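Local structure of 1,4-dihydroxy-6-naphtoate synthase (Archaeoglobus fulgidus, 1ZBM) at residues V93-K96 against S97-L101. The protein probably converts cyclic dehypoxanthine futalosine into 1,4-dihydroxy-6-naphthoate, releasing dihydroxyacetone, in the biosynthesis of menaquinone. Residues are numbered along the deposited sequence; the frame is centred on the assembly and turned at random.
Sequences VVAK and SEISL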
ATOM      1  N   VAL A  93      10.343   6.359   9.080  1.00 19.18           N
ATOM      2  CA  VAL A  93      11.720   6.454   8.653  1.00 17.48           C
ATOM      3  C   VAL A  93      12.490   6.008   9.897  1.00 19.68           C
ATOM      4  O   VAL A  93      12.221   6.475  11.003  1.00 19.47           O
ATOM      5  CB  VAL A  93      12.074   7.896   8.246  1.00 16.34           C
ATOM      6  CG1 VAL A  93      13.564   8.017   7.976  1.00 14.82           C
ATOM      7  CG2 VAL A  93      11.284   8.277   6.998  1.00 13.17           C
ATOM      8  N   VAL A  94      13.412   5.071   9.720  1.00 20.99           N
ATOM      9  CA  VAL A  94      14.184   4.548  10.834  1.00 22.23           C
ATOM     10  C   VAL A  94      15.675   4.801  10.655  1.00 22.37           C
ATOM     11  O   VAL A  94      16.149   4.976   9.528  1.00 22.07           O
ATOM     12  CB  VAL A  94      13.979   3.029  10.976  1.00 22.99           C
ATOM     13  CG1 VAL A  94      14.639   2.305   9.802  1.00 22.95           C
ATOM     14  CG2 VAL A  94      14.563   2.553  12.278  1.00 27.26           C
ATOM     15  N   ALA A  95      16.411   4.799  11.768  1.00 21.49           N
ATOM     16  CA  ALA A  95      17.859   5.030  11.746  1.00 20.93           C
ATOM     17  C   ALA A  95      18.553   4.344  12.924  1.00 20.98           C
ATOM     18  O   ALA A  95      17.899   3.935  13.875  1.00 19.79           O
ATOM     19  CB  ALA A  95      18.151   6.528  11.765  1.00 18.69           C
ATOM     20  N   LYS A  96      19.876   4.211  12.863  1.00 22.47           N
ATOM     21  CA  LYS A  96      20.594   3.547  13.943  1.00 24.68           C
ATOM     22  C   LYS A  96      20.513   4.354  15.242  1.00 26.55           C
ATOM     23  O   LYS A  96      20.638   3.801  16.338  1.00 26.81           O
ATOM     24  CB  LYS A  96      22.048   3.292  13.534  1.00 25.14           C
ATOM     25  CG  LYS A  96      22.165   2.511  12.225  1.00 25.32           C
ATOM     26  CD  LYS A  96      23.610   2.168  11.860  1.00 24.76           C
ATOM     27  CE  LYS A  96      24.194   1.150  12.831  1.00 23.34           C
ATOM     28  NZ  LYS A  96      25.512   0.631  12.388  1.00 19.02           N
ATOM     29  N   SER A  97      20.286   5.659  15.117  1.00 28.08           N
ATOM     30  CA  SER A  97      20.152   6.539  16.278  1.00 29.42           C
ATOM     31  C   SER A  97      19.291   7.744  15.892  1.00 31.12           C
ATOM     32  O   SER A  97      18.905   7.891  14.734  1.00 31.78           O
ATOM     33  CB  SER A  97      21.524   7.020  16.755  1.00 28.85           C
ATOM     34  OG  SER A  97      22.087   7.958  15.854  1.00 30.61           O
ATOM     35  N   GLU A  98      18.996   8.611  16.855  1.00 32.26           N
ATOM     36  CA  GLU A  98      18.180   9.790  16.583  1.00 33.02           C
ATOM     37  C   GLU A  98      18.929  10.826  15.754  1.00 32.63           C
ATOM     38  O   GLU A  98      20.036  11.228  16.101  1.00 34.04           O
ATOM     39  CB  GLU A  98      17.719  10.433  17.895  1.00 35.90           C
ATOM     40  CG  GLU A  98      16.309  10.041  18.330  1.00 38.60           C
ATOM     41  CD  GLU A  98      16.194   8.587  18.745  1.00 40.47           C
ATOM     42  OE1 GLU A  98      15.052   8.101  18.922  1.00 41.73           O
ATOM     43  OE2 GLU A  98      17.246   7.929  18.904  1.00 42.05           O
ATOM     44  N   ILE A  99      18.324  11.242  14.648  1.00 31.79           N
ATOM     45  CA  ILE A  99      18.911  12.255  13.773  1.00 31.93           C
ATOM     46  C   ILE A  99      17.796  13.189  13.332  1.00 31.30           C
ATOM     47  O   ILE A  99      16.637  12.941  13.638  1.00 32.63           O
ATOM     48  CB  ILE A  99      19.575  11.630  12.521  1.00 31.08           C
ATOM     49  CG1 ILE A  99      18.694  10.522  11.942  1.00 30.36           C
ATOM     50  CG2 ILE A  99      20.950  11.094  12.876  1.00 32.82           C
ATOM     51  CD1 ILE A  99      19.316   9.818  10.755  1.00 26.29           C
ATOM     52  N   SER A 100      18.132  14.255  12.612  1.00 31.69           N
ATOM     53  CA  SER A 100      17.111  15.197  12.167  1.00 31.90           C
ATOM     54  C   SER A 100      16.545  14.882  10.783  1.00 31.64           C
ATOM     55  O   SER A 100      15.405  15.242  10.483  1.00 33.77           O
ATOM     56  CB  SER A 100      17.656  16.631  12.180  1.00 32.83           C
ATOM     57  OG  SER A 100      18.624  16.826  11.164  1.00 34.99           O
ATOM     58  N   LEU A 101      17.342  14.219   9.949  1.00 27.97           N
ATOM     59  CA  LEU A 101      16.948  13.843   8.589  1.00 26.05           C
ATOM     60  C   LEU A 101      17.191  14.921   7.535  1.00 26.26           C
ATOM     61  O   LEU A 101      17.268  14.622   6.342  1.00 25.46           O
ATOM     62  CB  LEU A 101      15.476  13.412   8.530  1.00 21.18           C
ATOM     63  CG  LEU A 101      15.085  12.041   9.114  1.00 19.21           C
ATOM     64  CD1 LEU A 101      13.579  11.812   8.949  1.00 14.80           C
ATOM     65  CD2 LEU A 101      15.870  10.950   8.418  1.00 12.25           C
TER
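The peptide group following Ser97 meets Ala95 with its oxygen end rather than with a face: Ser97 O stands 3.4 Å from Ala95 CB, with a C–O···CB angle of about 149°. Roughly at right angles to that approach, the same methyl takes the tip of Ile99, whose CD1 comes to 3.6 Å. The setting is a turn at the end of strand 92-95 in one lobe of a type II periplasmic-binding-protein fold. This strand runs antiparallel between strands 147-150 and 164-168; beyond it the chain turns back over one face of the sheet on its way to strand 105-108. Val93 and Ala95, alternate residues of the strand, offer their side chains to the returning loop, whereas Val94 points to the opposite face and packs on Leu150 and Leu163. In Ile99, CG1 is tucked over its own backbone, flanked by N and C (chi1 43°), and the chain beyond is extended, which carries CD1 to Ala95. Deeper in, Val93 and Leu101 meet tip to tip across backbones whose CA atoms are 9.1 Å apart, joined there by Ala147 and Leu167 of the flanking strands. No hydrogen bond crosses between the segments, and 97-101 forms no regular strand; the strand's backbone pairs instead with Val166, Leu167, Gly148 and Lys164. At the exposed bend Lys96 turns away, its NZ bridging to Glu143 and bonding Leu141 O. Val93 presents CG1, swung opposite its own backbone nitrogen (chi1 173°), to both branches of Leu101: CG1 lies 3.8 Å from CD2 and 3.9 Å from CD1.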